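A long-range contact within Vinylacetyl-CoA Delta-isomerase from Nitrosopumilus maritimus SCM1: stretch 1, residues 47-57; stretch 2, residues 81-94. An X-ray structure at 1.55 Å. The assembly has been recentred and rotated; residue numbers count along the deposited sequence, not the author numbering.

Stretch 1 (47-57) DLALREEALAS
Stretch 2 (81-94) VLQNKMQRKLGQNT

This is a small apolar packing contact in which two leucines from a broken helical segment lie against one long helix, flanked by a polar margin that is joined through water rather than by direct hydrogen bonds. Stretch 2 is helical throughout, residues 81-94, with regular i to i+4 bonds such as Met86 N to Leu82 O (3.0 Å) and Leu90 N to Met86 O (2.9 Å). Stretch 1 is helical at 47-51, breaks at Glu52 (phi/psi -133/71°), and resumes at 53-56, with Glu52 at the N-cap position. Ser57 then leaves helical geometry at -137/161°, its OG donating to Glu53 O (2.7 Å). Helix 47-51 runs at 113° to helix 81-94, with axes 12.0 Å apart at closest approach. The register is set by Leu48 CA to Leu90 CA, 8.0 Å, and Leu55 CA to Met86 CA, 6.0 Å.

Leu48 is the knob of the first helix. Its CA-to-CB bond points toward stretch 2, and its t, p rotamer (177°, 66°) seats it among Met86, Lys89, Leu90 and Asn93. Leu48 CD2 lies 3.6 Å from Leu90 CD2 and 4.2 Å from Met86 CG. Leu90 adopts m, t; its CA-to-CB bond points sideways, but its end comes nearer.

Leu55 has the same t, p rotamer (-180°, 60°). Although it starts out sideways, its branched end reaches the long helix: Leu55 CD1 is 3.7 Å from Met86 N and 3.8 Å from Lys85 CB, while Leu55 CD2 is 3.8 Å from Lys89 CG. The flexible, apolar chain of Met86 (t, t, p) extends to the next residue, its SD lying 3.9 Å from Ala56 CB and 3.8 Å from Ala56 CA. Ala56 has no side-chain atom beyond CB, so the sulfur lies near both its backbone and its side chain.

Lys89 serves both environments. Its methylenes pack on the leucines, with Lys89 CG also 4.1 Å from Leu48 CD2, and its t, p, p chain, with chi4 at 143° between wells, curls so that Lys89 NZ comes 4.1 Å from Glu52 OE2. These opposite charges lie beyond salt-bridge range; one water donates to Glu52 OE1 (2.6 Å) and accepts a weak bond from Lys89 NZ (3.2 Å).

A second water accepts from Arg51 NH1 and from Asn93 ND2, both at 3.0 Å, and donates to Glu52 OE2 (2.7 Å). Arg51 NH1 and Asn93 ND2, 3.6 Å apart, are both donors, so a shared acceptor suits them; Asn93 ND2 lies at the guanidinium edge, near its plane.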

# COMPACT_ATOMS: atom_id res chain seq x y z
N ASP A 47 8.61 -3.88 -38.80
CA ASP A 47 9.57 -2.81 -39.04
C ASP A 47 10.74 -2.89 -38.05
O ASP A 47 11.88 -2.63 -38.39
CB ASP A 47 8.86 -1.46 -39.11
CG ASP A 47 7.94 -1.28 -40.33
OD1 ASP A 47 8.20 -1.93 -41.41
OD2 ASP A 47 7.00 -0.45 -40.22
N LEU A 48 10.47 -3.19 -36.78
CA LEU A 48 11.54 -3.30 -35.81
C LEU A 48 12.53 -4.40 -36.19
O LEU A 48 13.73 -4.22 -36.04
CB LEU A 48 10.97 -3.50 -34.41
CG LEU A 48 12.01 -3.71 -33.31
CD1 LEU A 48 12.77 -2.41 -33.21
CD2 LEU A 48 11.43 -4.12 -31.98
N ALA A 49 12.03 -5.53 -36.72
CA ALA A 49 12.91 -6.61 -37.15
C ALA A 49 13.84 -6.17 -38.28
O ALA A 49 14.94 -6.71 -38.38
CB ALA A 49 12.09 -7.82 -37.50
N LEU A 50 13.42 -5.21 -39.13
CA LEU A 50 14.27 -4.66 -40.17
C LEU A 50 15.29 -3.68 -39.60
O LEU A 50 16.42 -3.63 -40.05
CB LEU A 50 13.40 -3.98 -41.23
CG LEU A 50 12.60 -4.94 -42.12
CD1 LEU A 50 11.74 -4.12 -43.05
CD2 LEU A 50 13.50 -5.88 -42.91
N ARG A 51 14.86 -2.83 -38.66
CA ARG A 51 15.74 -1.81 -38.10
C ARG A 51 16.74 -2.37 -37.10
O ARG A 51 17.83 -1.84 -36.99
CB ARG A 51 14.90 -0.75 -37.40
CG ARG A 51 14.13 0.06 -38.42
CD ARG A 51 13.66 1.38 -37.83
NE ARG A 51 13.05 1.25 -36.51
CZ ARG A 51 11.79 0.90 -36.23
NH1 ARG A 51 11.51 0.64 -34.97
NH2 ARG A 51 10.81 0.85 -37.13
N GLU A 52 16.32 -3.35 -36.30
CA GLU A 52 17.08 -3.85 -35.16
C GLU A 52 17.06 -5.37 -35.24
O GLU A 52 16.42 -6.01 -34.41
CB GLU A 52 16.48 -3.29 -33.86
CG GLU A 52 16.46 -1.77 -33.85
CD GLU A 52 16.21 -1.08 -32.51
OE1 GLU A 52 16.56 -1.68 -31.45
OE2 GLU A 52 15.65 0.05 -32.48
N GLU A 53 17.78 -5.93 -36.23
CA GLU A 53 17.71 -7.36 -36.53
C GLU A 53 18.09 -8.24 -35.34
O GLU A 53 17.46 -9.27 -35.12
CB GLU A 53 18.65 -7.81 -37.65
CG GLU A 53 18.25 -7.34 -39.03
CD GLU A 53 19.23 -7.84 -40.07
OE1 GLU A 53 20.09 -8.71 -39.76
OE2 GLU A 53 19.14 -7.32 -41.20
N ALA A 54 19.15 -7.87 -34.60
CA ALA A 54 19.56 -8.75 -33.51
C ALA A 54 18.51 -8.78 -32.39
O ALA A 54 18.31 -9.81 -31.76
CB ALA A 54 20.92 -8.37 -32.99
N LEU A 55 17.81 -7.67 -32.16
CA LEU A 55 16.80 -7.66 -31.12
C LEU A 55 15.54 -8.44 -31.51
O LEU A 55 14.96 -9.14 -30.67
CB LEU A 55 16.46 -6.21 -30.83
CG LEU A 55 15.41 -5.96 -29.74
CD1 LEU A 55 15.88 -6.53 -28.43
CD2 LEU A 55 15.14 -4.46 -29.66
N ALA A 56 15.06 -8.24 -32.75
CA ALA A 56 13.71 -8.63 -33.14
C ALA A 56 13.63 -9.78 -34.15
O ALA A 56 12.54 -10.15 -34.57
CB ALA A 56 12.95 -7.40 -33.64
N SER A 57 14.76 -10.40 -34.45
CA SER A 57 14.76 -11.58 -35.28
C SER A 57 15.73 -12.58 -34.67
O SER A 57 16.63 -12.21 -33.92
CB SER A 57 15.07 -11.25 -36.73
OG SER A 57 16.44 -10.96 -36.89
N VAL A 81 15.02 -14.13 -22.58
CA VAL A 81 15.40 -12.78 -22.24
C VAL A 81 15.23 -11.82 -23.42
O VAL A 81 14.71 -10.71 -23.27
CB VAL A 81 16.80 -12.69 -21.65
CG1 VAL A 81 17.20 -11.25 -21.43
CG2 VAL A 81 16.88 -13.47 -20.37
N LEU A 82 15.64 -12.23 -24.61
CA LEU A 82 15.49 -11.40 -25.79
C LEU A 82 14.03 -11.12 -26.15
O LEU A 82 13.70 -10.04 -26.66
CB LEU A 82 16.24 -12.06 -26.92
CG LEU A 82 17.75 -11.83 -26.87
CD1 LEU A 82 18.43 -12.80 -27.79
CD2 LEU A 82 18.16 -10.43 -27.30
N GLN A 83 13.13 -12.07 -25.85
CA GLN A 83 11.69 -11.81 -26.03
C GLN A 83 11.32 -10.60 -25.17
O GLN A 83 10.64 -9.68 -25.66
CB GLN A 83 10.78 -12.96 -25.55
CG GLN A 83 10.90 -14.24 -26.35
CD GLN A 83 10.10 -15.38 -25.75
OE1 GLN A 83 9.81 -15.39 -24.55
NE2 GLN A 83 9.71 -16.32 -26.58
N ASN A 84 11.77 -10.59 -23.91
CA ASN A 84 11.46 -9.48 -22.98
C ASN A 84 12.07 -8.15 -23.42
O ASN A 84 11.43 -7.12 -23.38
CB ASN A 84 11.89 -9.82 -21.56
CG ASN A 84 11.11 -10.88 -20.83
OD1 ASN A 84 11.64 -11.46 -19.87
ND2 ASN A 84 9.85 -11.11 -21.19
N LYS A 85 13.31 -8.18 -23.90
CA LYS A 85 13.96 -6.96 -24.39
C LYS A 85 13.17 -6.36 -25.56
O LYS A 85 12.92 -5.16 -25.62
CB LYS A 85 15.39 -7.26 -24.77
CG LYS A 85 16.29 -7.65 -23.62
CD LYS A 85 17.71 -7.92 -24.01
CE LYS A 85 18.61 -7.97 -22.84
NZ LYS A 85 19.95 -8.35 -23.23
N MET A 86 12.77 -7.22 -26.51
CA MET A 86 11.94 -6.85 -27.64
C MET A 86 10.60 -6.26 -27.19
O MET A 86 10.15 -5.25 -27.73
CB MET A 86 11.82 -8.04 -28.62
CG MET A 86 10.92 -7.70 -29.81
SD MET A 86 10.71 -9.09 -30.93
CE MET A 86 9.70 -10.22 -29.98
N GLN A 87 9.94 -6.97 -26.28
CA GLN A 87 8.65 -6.53 -25.72
C GLN A 87 8.73 -5.11 -25.15
O GLN A 87 7.85 -4.27 -25.42
CB GLN A 87 8.16 -7.54 -24.71
CG GLN A 87 7.65 -8.83 -25.34
CD GLN A 87 7.61 -10.00 -24.38
OE1 GLN A 87 8.23 -9.98 -23.32
NE2 GLN A 87 6.85 -11.03 -24.76
N ARG A 88 9.74 -4.84 -24.33
CA ARG A 88 9.85 -3.52 -23.70
C ARG A 88 10.10 -2.46 -24.80
O ARG A 88 9.55 -1.37 -24.81
CB ARG A 88 10.90 -3.46 -22.60
CG ARG A 88 10.91 -2.12 -21.89
CD ARG A 88 11.84 -2.12 -20.73
NE ARG A 88 11.72 -0.84 -20.00
CZ ARG A 88 12.19 -0.65 -18.80
NH1 ARG A 88 12.88 -1.60 -18.18
NH2 ARG A 88 11.96 0.46 -18.17
N LYS A 89 10.97 -2.81 -25.76
CA LYS A 89 11.23 -1.88 -26.85
C LYS A 89 9.96 -1.55 -27.65
O LYS A 89 9.72 -0.40 -27.99
CB LYS A 89 12.32 -2.45 -27.76
CG LYS A 89 12.66 -1.65 -28.97
CD LYS A 89 13.11 -0.27 -28.63
CE LYS A 89 14.38 -0.21 -27.99
NZ LYS A 89 15.02 1.01 -28.52
N LEU A 90 9.15 -2.55 -28.01
CA LEU A 90 7.92 -2.33 -28.77
C LEU A 90 6.92 -1.52 -27.94
O LEU A 90 6.22 -0.66 -28.47
CB LEU A 90 7.37 -3.66 -29.26
CG LEU A 90 8.15 -4.35 -30.38
CD1 LEU A 90 7.71 -5.80 -30.49
CD2 LEU A 90 7.88 -3.56 -31.62
N GLY A 91 6.86 -1.80 -26.63
CA GLY A 91 6.04 -0.98 -25.75
C GLY A 91 6.43 0.51 -25.80
O GLY A 91 5.58 1.42 -25.84
N GLN A 92 7.73 0.78 -25.73
CA GLN A 92 8.24 2.14 -25.87
C GLN A 92 7.84 2.77 -27.21
O GLN A 92 7.57 3.96 -27.27
CB GLN A 92 9.75 2.18 -25.74
CG GLN A 92 10.28 1.87 -24.35
CD GLN A 92 11.77 2.04 -24.25
OE1 GLN A 92 12.49 2.26 -25.23
NE2 GLN A 92 12.23 2.03 -23.02
N ASN A 93 7.94 1.99 -28.31
CA ASN A 93 7.73 2.49 -29.65
C ASN A 93 6.27 2.71 -30.01
O ASN A 93 6.00 3.57 -30.87
CB ASN A 93 8.34 1.56 -30.67
CG ASN A 93 9.84 1.49 -30.63
OD1 ASN A 93 10.49 2.24 -29.91
ND2 ASN A 93 10.39 0.65 -31.50
N THR A 94 5.35 2.00 -29.35
CA THR A 94 3.96 2.01 -29.75
C THR A 94 3.06 2.54 -28.64
O THR A 94 1.99 3.05 -28.96
CB THR A 94 3.47 0.65 -30.20
OG1 THR A 94 3.43 -0.25 -29.11
CG2 THR A 94 4.24 0.09 -31.38
O HOH W 1 13.19 1.07 -32.52
O HOH W 2 17.42 -1.02 -29.13